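Local coordinates for protein 16S rRNA (guanine(1405)-N(7))-methyltransferase (Klebsiella pneumoniae, PDB 6PI9) that probably methylates N7 of guanine 1405 in 16S rRNA, using S-adenosyl-L-methionine as methyl donor, and so confers resistance to various aminoglycosides, at residues D43-K46 and A47-H51; S88-A91 and S92-E95; D141-L144 and G145-R148; M225-H228 and Y229-F233. All coordinates share one frame; numbering follows the deposited sequence.

Contact 1: residues D43-K46 and A47-H51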
# COMPACT_ATOMS: atom_id res chain seq x y z
N ASP A 43 19.41 -7.31 8.76
CA ASP A 43 18.42 -6.25 9.04
C ASP A 43 18.35 -5.23 7.90
O ASP A 43 17.27 -4.75 7.54
CB ASP A 43 18.78 -5.55 10.35
CG ASP A 43 18.37 -6.32 11.55
OD1 ASP A 43 17.63 -7.33 11.40
OD2 ASP A 43 18.80 -5.91 12.67
N ALA A 44 19.50 -4.91 7.27
CA ALA A 44 19.45 -4.04 6.10
C ALA A 44 18.67 -4.68 4.97
O ALA A 44 17.96 -3.99 4.21
CB ALA A 44 20.88 -3.72 5.61
N GLU A 45 18.81 -6.01 4.83
CA GLU A 45 18.07 -6.78 3.83
C GLU A 45 16.56 -6.69 4.09
O GLU A 45 15.78 -6.47 3.18
CB GLU A 45 18.56 -8.24 3.88
CG GLU A 45 17.83 -9.22 2.93
CD GLU A 45 18.14 -10.69 3.27
OE1 GLU A 45 19.14 -10.96 3.96
OE2 GLU A 45 17.37 -11.59 2.84
N LYS A 46 16.13 -6.96 5.33
CA LYS A 46 14.71 -6.82 5.64
C LYS A 46 14.23 -5.40 5.37
O LYS A 46 13.15 -5.18 4.80
CB LYS A 46 14.44 -7.20 7.10
CG LYS A 46 14.78 -8.65 7.46
CD LYS A 46 14.74 -8.96 9.01
CE LYS A 46 15.23 -10.39 9.25
NZ LYS A 46 15.46 -10.80 10.68
N ALA A 47 15.03 -4.40 5.78
CA ALA A 47 14.62 -3.00 5.53
C ALA A 47 14.52 -2.73 4.03
O ALA A 47 13.64 -1.98 3.58
CB ALA A 47 15.60 -2.02 6.18
N ALA A 48 15.40 -3.32 3.24
CA ALA A 48 15.37 -3.07 1.80
C ALA A 48 14.17 -3.76 1.18
O ALA A 48 13.54 -3.22 0.26
CB ALA A 48 16.65 -3.59 1.14
N ARG A 49 13.86 -4.96 1.65
CA ARG A 49 12.68 -5.64 1.16
C ARG A 49 11.45 -4.80 1.45
O ARG A 49 10.59 -4.61 0.57
CB ARG A 49 12.59 -7.03 1.80
CG ARG A 49 11.52 -7.88 1.21
CD ARG A 49 11.84 -9.35 1.39
NE ARG A 49 12.63 -9.66 2.58
CZ ARG A 49 13.81 -10.28 2.58
NH1 ARG A 49 14.35 -10.69 1.42
NH2 ARG A 49 14.44 -10.53 3.74
N THR A 50 11.34 -4.27 2.67
CA THR A 50 10.17 -3.42 2.97
C THR A 50 10.11 -2.20 2.07
O THR A 50 9.06 -1.89 1.50
CB THR A 50 10.21 -3.01 4.44
OG1 THR A 50 10.06 -4.19 5.22
CG2 THR A 50 9.01 -2.12 4.72
N HIS A 51 11.23 -1.48 1.94
CA HIS A 51 11.34 -0.30 1.05
C HIS A 51 10.91 -0.65 -0.37
O HIS A 51 10.06 0.03 -0.98
CB HIS A 51 12.80 0.20 1.07
CG HIS A 51 13.09 1.43 0.24
ND1 HIS A 51 12.79 1.53 -1.10
CD2 HIS A 51 13.78 2.57 0.55
CE1 HIS A 51 13.22 2.69 -1.57
NE2 HIS A 51 13.83 3.34 -0.59
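Arg49 reaches back one helical turn to Glu45; oppositely charged, flexible chains suit these places because residues four apart lie on one side of the helix. Followed outward, the arginine CB starts 3.5 Å from Glu45 O, the carbonyl oxygen that accepts the helix hydrogen bond from Arg49 N. CG is anti to the backbone N (chi1 -171°), and a bend about CG-CD (chi3 29°, away from a staggered value) swings the guanidinium round beside the glutamate. Glu45 O lies over one face of that group, toward its rim. At the tip, NH2 donates to Glu45 OE2 at 3.2 Å, forming a salt bridge; NH1 adds a weak second bond to this oxygen. NH2 also passes 3.7 Å from Glu45 CG. The guanidinium meets OE2 within its own plane but from above the carboxylate plane, the two planes being 75° apart. One residue on, Thr50 N donates to Lys46 O at 2.9 Å, and Thr50 OG1 adds a weak bond to this carbonyl. OG1 also bonds Arg94 of the second subunit, while the small Ala44 and Ala48 lie against Phe31 and Leu34 of helix 24-34. The chemistry implies an i to i+4 ion pair along helix 41-57 that is probably modest in strength: two N-H groups share one oxygen, and the carboxylate is not aligned flat with its partner.

Contact 2: residues S88-A91 and S92-E95. With SAH (S-adenosyl-L-homocysteine), chain B.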
# COMPACT_ATOMS: atom_id res chain seq x y z
N SER A 88 -7.07 -4.59 -14.17
CA SER A 88 -7.49 -4.72 -12.78
C SER A 88 -6.42 -5.36 -11.90
O SER A 88 -6.60 -5.40 -10.68
CB SER A 88 -8.79 -5.53 -12.67
OG SER A 88 -8.70 -6.77 -13.35
N LEU A 89 -5.33 -5.88 -12.46
CA LEU A 89 -4.34 -6.63 -11.69
C LEU A 89 -3.16 -5.78 -11.21
O LEU A 89 -2.34 -6.28 -10.43
CB LEU A 89 -3.82 -7.82 -12.52
CG LEU A 89 -4.59 -9.12 -12.29
CD1 LEU A 89 -6.12 -8.99 -12.43
CD2 LEU A 89 -4.06 -10.18 -13.23
N HIS A 90 -3.06 -4.52 -11.64
CA HIS A 90 -2.15 -3.56 -11.05
C HIS A 90 -2.96 -2.56 -10.22
O HIS A 90 -3.91 -1.98 -10.73
CB HIS A 90 -1.35 -2.82 -12.13
CG HIS A 90 -0.23 -2.00 -11.58
ND1 HIS A 90 -0.44 -0.78 -10.96
CD2 HIS A 90 1.11 -2.20 -11.58
CE1 HIS A 90 0.72 -0.28 -10.58
NE2 HIS A 90 1.68 -1.11 -10.94
N ALA A 91 -2.56 -2.38 -8.96
CA ALA A 91 -3.36 -1.60 -8.01
C ALA A 91 -3.69 -0.20 -8.54
O ALA A 91 -4.83 0.27 -8.39
CB ALA A 91 -2.61 -1.48 -6.68
N SER A 92 -2.73 0.47 -9.19
CA SER A 92 -2.98 1.84 -9.65
C SER A 92 -3.95 1.90 -10.84
O SER A 92 -4.74 2.85 -10.95
CB SER A 92 -1.65 2.51 -10.03
OG SER A 92 -0.72 2.46 -8.94
N THR A 93 -3.91 0.90 -11.74
CA THR A 93 -4.86 0.94 -12.85
C THR A 93 -6.26 0.51 -12.41
O THR A 93 -7.26 1.11 -12.83
CB THR A 93 -4.39 0.09 -14.04
OG1 THR A 93 -3.74 -1.09 -13.56
CG2 THR A 93 -3.45 0.92 -14.95
N ARG A 94 -6.35 -0.50 -11.55
CA ARG A 94 -7.67 -0.89 -11.08
C ARG A 94 -8.35 0.27 -10.36
O ARG A 94 -9.55 0.50 -10.55
CB ARG A 94 -7.58 -2.10 -10.16
CG ARG A 94 -8.95 -2.60 -9.75
CD ARG A 94 -8.84 -3.63 -8.65
NE ARG A 94 -7.94 -3.17 -7.60
CZ ARG A 94 -6.86 -3.83 -7.21
NH1 ARG A 94 -6.58 -5.00 -7.75
NH2 ARG A 94 -6.09 -3.33 -6.25
N GLU A 95 -7.58 1.05 -9.59
CA GLU A 95 -8.13 2.27 -8.99
C GLU A 95 -8.79 3.16 -10.02
O GLU A 95 -9.85 3.75 -9.75
CB GLU A 95 -7.02 3.02 -8.24
CG GLU A 95 -6.61 2.32 -6.96
CD GLU A 95 -5.33 2.83 -6.29
OE1 GLU A 95 -4.60 3.70 -6.84
OE2 GLU A 95 -5.03 2.31 -5.18
N SAH B . 1.63 5.88 -12.83
CA SAH B . 1.02 4.54 -12.75
CB SAH B . 1.62 3.74 -11.61
CG SAH B . 1.62 4.40 -10.20
SD SAH B . 2.12 3.18 -8.90
C SAH B . -0.50 4.64 -12.57
O SAH B . -0.94 5.69 -12.05
OXT SAH B . -1.27 3.70 -12.87
C5' SAH B . 3.84 3.78 -8.62
C4' SAH B . 4.86 3.26 -9.67
O4' SAH B . 6.12 3.95 -9.50
C3' SAH B . 5.17 1.74 -9.70
O3' SAH B . 4.91 1.19 -11.01
C2' SAH B . 6.66 1.63 -9.38
O2' SAH B . 7.24 0.59 -10.16
C1' SAH B . 7.14 3.00 -9.87
N9 SAH B . 8.33 3.50 -9.20
C8 SAH B . 8.52 3.62 -7.85
N7 SAH B . 9.73 4.24 -7.65
C5 SAH B . 10.30 4.44 -8.88
C6 SAH B . 11.50 4.96 -9.30
N6 SAH B . 12.44 5.35 -8.46
N1 SAH B . 11.72 5.09 -10.66
C2 SAH B . 10.83 4.64 -11.57
N3 SAH B . 9.63 4.10 -11.18
C4 SAH B . 9.41 4.02 -9.84
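This is a local N-capping contact, made where the loop after helix 83-87 turns into the short helix 91-96, beside the bound S-adenosyl-L-homocysteine. His90 is the N-cap, and its ring nitrogen ND1 accepts from Ser92 N at 3.2 Å, with the donor tilted 21° from the ring plane. Histidine suits the place because an imidazole nitrogen can take up an amide N-H that has no carbonyl one turn earlier in the helix. A chi1 torsion of -170°, which sets CG opposite the backbone N, turns the ring edge with ND1 to the helix start. His90 O serves the same end through a nearly straight bond from Arg94 N at 3.0 Å, and Thr93 N adds a weak one. Thr93 OG1 sits close to that carbonyl too and bonds Leu87 O just before the loop. Arg94 runs back to the loop and bends at chi3: its CB and CD both pass 3.5 Å from Ser88 O, and NH1 makes a weak, bent bond to this oxygen, while NE is held by Thr50 of the second subunit. Glu95 N donates to Ala91 O at 3.1 Å, with CG close against the same oxygen, and the carboxylate forms a salt bridge with Lys184. The small Ser92 lets CB approach OXT of S-adenosyl-L-homocysteine to 3.1 Å. A side-chain-capped helix start thus walls the S-adenosyl-L-homocysteine pocket, presumably also that of S-adenosyl-L-methionine, in this Rossmann-like methyltransferase fold.

Contact 3: residues D141-L144 and G145-R148. With SAH (S-adenosyl-L-homocysteine), chain B.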
# COMPACT_ATOMS: atom_id res chain seq x y z
N ASP A 141 9.68 2.60 -16.09
CA ASP A 141 9.42 2.14 -14.73
C ASP A 141 10.63 1.30 -14.29
O ASP A 141 11.45 0.88 -15.11
CB ASP A 141 8.12 1.34 -14.70
CG ASP A 141 7.46 1.31 -13.31
OD1 ASP A 141 8.11 0.90 -12.36
OD2 ASP A 141 6.30 1.78 -13.20
N ILE A 142 10.71 1.04 -12.98
CA ILE A 142 11.74 0.12 -12.48
C ILE A 142 11.26 -1.31 -12.49
O ILE A 142 12.05 -2.24 -12.26
CB ILE A 142 12.11 0.46 -11.04
CG1 ILE A 142 10.87 0.63 -10.20
CG2 ILE A 142 13.03 1.64 -11.00
CD1 ILE A 142 11.32 0.66 -8.68
N HIS A 143 9.95 -1.51 -12.66
CA HIS A 143 9.30 -2.81 -12.71
C HIS A 143 9.37 -3.34 -14.12
O HIS A 143 8.59 -2.96 -14.99
CB HIS A 143 7.85 -2.69 -12.24
CG HIS A 143 7.29 -4.00 -11.81
ND1 HIS A 143 7.41 -5.14 -12.57
CD2 HIS A 143 6.64 -4.37 -10.68
CE1 HIS A 143 6.86 -6.16 -11.93
NE2 HIS A 143 6.38 -5.72 -10.79
N LEU A 144 10.35 -4.22 -14.38
CA LEU A 144 10.52 -4.78 -15.70
C LEU A 144 9.38 -5.71 -16.09
O LEU A 144 9.21 -6.02 -17.27
CB LEU A 144 11.85 -5.54 -15.76
CG LEU A 144 13.04 -4.74 -15.23
CD1 LEU A 144 14.27 -5.57 -15.40
CD2 LEU A 144 13.18 -3.46 -16.03
N GLY A 145 8.58 -6.18 -15.13
CA GLY A 145 7.40 -6.93 -15.53
C GLY A 145 6.38 -6.02 -16.21
O GLY A 145 5.82 -6.37 -17.25
N CYS A 146 6.14 -4.84 -15.62
CA CYS A 146 5.31 -3.84 -16.27
C CYS A 146 5.84 -3.49 -17.66
O CYS A 146 5.10 -3.49 -18.66
CB CYS A 146 5.25 -2.61 -15.40
SG CYS A 146 4.18 -2.93 -13.97
N VAL A 147 7.13 -3.17 -17.73
CA VAL A 147 7.74 -2.81 -19.00
C VAL A 147 7.48 -3.89 -20.03
O VAL A 147 7.11 -3.61 -21.18
CB VAL A 147 9.25 -2.55 -18.80
CG1 VAL A 147 9.95 -2.44 -20.16
CG2 VAL A 147 9.45 -1.32 -18.01
N ARG A 148 7.69 -5.15 -19.65
CA ARG A 148 7.58 -6.22 -20.63
C ARG A 148 6.16 -6.35 -21.15
O ARG A 148 5.94 -6.56 -22.35
CB ARG A 148 8.01 -7.55 -20.01
CG ARG A 148 9.49 -7.79 -20.08
CD ARG A 148 9.97 -8.64 -18.91
NE ARG A 148 11.41 -8.51 -18.77
CZ ARG A 148 12.06 -8.71 -17.63
NH1 ARG A 148 11.38 -9.02 -16.52
NH2 ARG A 148 13.40 -8.60 -17.59
N SAH B . 1.63 5.88 -12.83
CA SAH B . 1.02 4.54 -12.75
CB SAH B . 1.62 3.74 -11.61
CG SAH B . 1.62 4.40 -10.20
SD SAH B . 2.12 3.18 -8.90
C SAH B . -0.50 4.64 -12.57
O SAH B . -0.94 5.69 -12.05
OXT SAH B . -1.27 3.70 -12.87
C5' SAH B . 3.84 3.78 -8.62
C4' SAH B . 4.86 3.26 -9.67
O4' SAH B . 6.12 3.95 -9.50
C3' SAH B . 5.17 1.74 -9.70
O3' SAH B . 4.91 1.19 -11.01
C2' SAH B . 6.66 1.63 -9.38
O2' SAH B . 7.24 0.59 -10.16
C1' SAH B . 7.14 3.00 -9.87
N9 SAH B . 8.33 3.50 -9.20
C8 SAH B . 8.52 3.62 -7.85
N7 SAH B . 9.73 4.24 -7.65
C5 SAH B . 10.30 4.44 -8.88
C6 SAH B . 11.50 4.96 -9.30
N6 SAH B . 12.44 5.35 -8.46
N1 SAH B . 11.72 5.09 -10.66
C2 SAH B . 10.83 4.64 -11.57
N3 SAH B . 9.63 4.10 -11.18
C4 SAH B . 9.41 4.02 -9.84
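Cys146 SG sits over one face of the His143 ring at a helix N-cap, just past the strand 137-141 of the Rossmann-like methyltransferase fold. The sulfur is 4.2 Å from the centroid of the imidazole and displaced toward the rim. The edge of the same ring is turned to the start of helix 144-157, where ND1 accepts a weak bond from Gly145 N at 3.0 Å. Glycine suits this place because a side chain there would run into His143 CE1. Farther along, the flat guanidinium of Arg148 lies with one face on Leu144 CB, its NH1 being paired with Asp21.

Asp141 ends the strand and faces the ligand. Its carboxylate takes both ribose hydroxyls of S-adenosyl-L-homocysteine, O3' on OD2 at 2.7 Å and O2' on OD1 in a very short bond. This acidic grip on the ribose diol after the second strand is a hallmark of such methyltransferases. Ile142, branched and apolar, lays CG2 and CD1 along the adenine. Gly123 N donates to OD2 as well, helping to position the carboxylate. OD1 also closes an Asx turn, being met on its anti side, 30° out of the carboxylate plane, by His143 N at 3.0 Å, with an N-H...O angle of 162°.

Contact 4: residues M225-H228 and Y229-F233; sequences MEKH and YADWF
Helix 225-236 packs on the sheet of the methyltransferase fold and also faces the second subunit; within its first turns a Met-aromatic pair joins Met225 to Tyr229. The methionine lays its terminal methyl over one face of the phenol ring, with CE 3.6 Å from the ring centroid in a CH-pi contact, offset toward CZ. Bends at chi2 (-44°) and chi3 (-63°) curl the flexible thioether back over the ring, something an unbranched methionine does readily. The SD atom stands farther off, 5.2 Å from the centroid, in an oblique position. In the backbone, Tyr229 N donates to Met225 O at 2.8 Å. The phenol's hydroxyl is bonded to Arg216, and its ring meets Phe213 of strand 208-214. His228 also turns to the second subunit: NE2 bonds Val223 O of that subunit, and its ring meets that of the other subunit's His228.

On the exposed side, the long lysine chain and the short aspartate cross obliquely, charged groups suited to solvent. Lys227 is extended until its last torsion, where a turn brings NZ beside the carboxylate of Asp231. There NZ bridges the two oxygens, weakly to OD2, and more firmly to OD1 at 3.2 Å through that oxygen's syn lone pair.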
# COMPACT_ATOMS: atom_id res chain seq x y z
N MET A 225 -5.71 13.48 3.46
CA MET A 225 -4.59 13.31 2.53
C MET A 225 -4.71 14.21 1.32
O MET A 225 -3.69 14.74 0.85
CB MET A 225 -4.49 11.85 2.09
CG MET A 225 -3.91 11.01 3.18
SD MET A 225 -2.51 11.96 3.83
CE MET A 225 -1.36 12.09 2.46
N GLU A 226 -5.93 14.38 0.79
CA GLU A 226 -6.06 15.17 -0.44
C GLU A 226 -5.56 16.60 -0.21
O GLU A 226 -4.76 17.13 -1.00
CB GLU A 226 -7.51 15.20 -0.91
CG GLU A 226 -7.72 15.86 -2.27
CD GLU A 226 -9.21 15.85 -2.66
OE1 GLU A 226 -9.66 16.77 -3.39
OE2 GLU A 226 -9.94 14.98 -2.14
N LYS A 227 -6.07 17.26 0.83
CA LYS A 227 -5.59 18.60 1.11
C LYS A 227 -4.11 18.61 1.43
O LYS A 227 -3.39 19.57 1.11
CB LYS A 227 -6.38 19.22 2.28
CG LYS A 227 -5.97 20.69 2.52
CD LYS A 227 -6.39 21.21 3.90
CE LYS A 227 -5.49 22.42 4.32
NZ LYS A 227 -5.41 23.43 3.18
N HIS A 228 -3.61 17.57 2.10
CA HIS A 228 -2.19 17.59 2.43
C HIS A 228 -1.32 17.53 1.16
O HIS A 228 -0.32 18.26 1.04
CB HIS A 228 -1.86 16.40 3.33
CG HIS A 228 -0.46 16.45 3.81
ND1 HIS A 228 -0.03 17.40 4.71
CD2 HIS A 228 0.62 15.70 3.50
CE1 HIS A 228 1.26 17.23 4.95
NE2 HIS A 228 1.68 16.21 4.22
N TYR A 229 -1.67 16.64 0.23
CA TYR A 229 -0.95 16.57 -1.06
C TYR A 229 -1.07 17.88 -1.84
O TYR A 229 -0.11 18.31 -2.52
CB TYR A 229 -1.55 15.44 -1.89
CG TYR A 229 -1.11 14.09 -1.42
CD1 TYR A 229 0.20 13.89 -1.00
CD2 TYR A 229 -1.99 13.00 -1.45
CE1 TYR A 229 0.61 12.62 -0.59
CE2 TYR A 229 -1.60 11.73 -1.06
CZ TYR A 229 -0.30 11.56 -0.61
OH TYR A 229 0.13 10.28 -0.23
N ALA A 230 -2.27 18.45 -1.87
CA ALA A 230 -2.46 19.72 -2.59
C ALA A 230 -1.57 20.82 -2.02
O ALA A 230 -0.90 21.56 -2.77
CB ALA A 230 -3.95 20.13 -2.50
N ASP A 231 -1.54 20.96 -0.70
CA ASP A 231 -0.70 21.99 -0.09
C ASP A 231 0.76 21.73 -0.42
O ASP A 231 1.53 22.68 -0.70
CB ASP A 231 -0.85 22.02 1.43
CG ASP A 231 -2.19 22.53 1.92
OD1 ASP A 231 -2.94 23.24 1.21
OD2 ASP A 231 -2.48 22.19 3.08
N TRP A 232 1.18 20.47 -0.34
CA TRP A 232 2.57 20.15 -0.59
C TRP A 232 2.92 20.44 -2.03
O TRP A 232 3.95 21.08 -2.33
CB TRP A 232 2.83 18.67 -0.27
CG TRP A 232 4.19 18.20 -0.68
CD1 TRP A 232 5.37 18.33 0.06
CD2 TRP A 232 4.55 17.54 -1.89
NE1 TRP A 232 6.41 17.81 -0.65
CE2 TRP A 232 5.94 17.29 -1.83
CE3 TRP A 232 3.83 17.10 -3.01
CZ2 TRP A 232 6.62 16.67 -2.85
CZ3 TRP A 232 4.52 16.43 -4.03
CH2 TRP A 232 5.90 16.24 -3.94
N PHE A 233 2.07 19.98 -2.93
CA PHE A 233 2.32 20.23 -4.34
C PHE A 233 2.41 21.73 -4.63
O PHE A 233 3.32 22.19 -5.34
CB PHE A 233 1.23 19.56 -5.19
CG PHE A 233 1.49 19.65 -6.69
CD1 PHE A 233 2.64 19.11 -7.22
CD2 PHE A 233 0.57 20.26 -7.53
CE1 PHE A 233 2.88 19.15 -8.59
CE2 PHE A 233 0.82 20.32 -8.93
CZ PHE A 233 1.98 19.74 -9.43

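The four contacts follow one another along the chain within the region shared by the methyltransferase family. Contact 1 lies on helix 41-57, before the first strand of the sheet, and contact 2 starts helix 91-96. Contact 3 joins strand 137-141 to helix 144-157, whereas contact 4 sits on helix 225-236, ahead of the antiparallel strands 241-248 and 252-259. Contacts 2 and 3, with centres 15 Å apart, touch through His90 CD2 and Cys146 SG (4.0 Å) and both border the bound ligand. Contacts 3 and 4 lie on opposite sides of the chain's centre. Contacts 1, 2 and 4 each reach the second subunit, Thr50 of contact 1 bonding Arg94 of contact 2 across it, so the dimer interface runs close to the cofactor pocket.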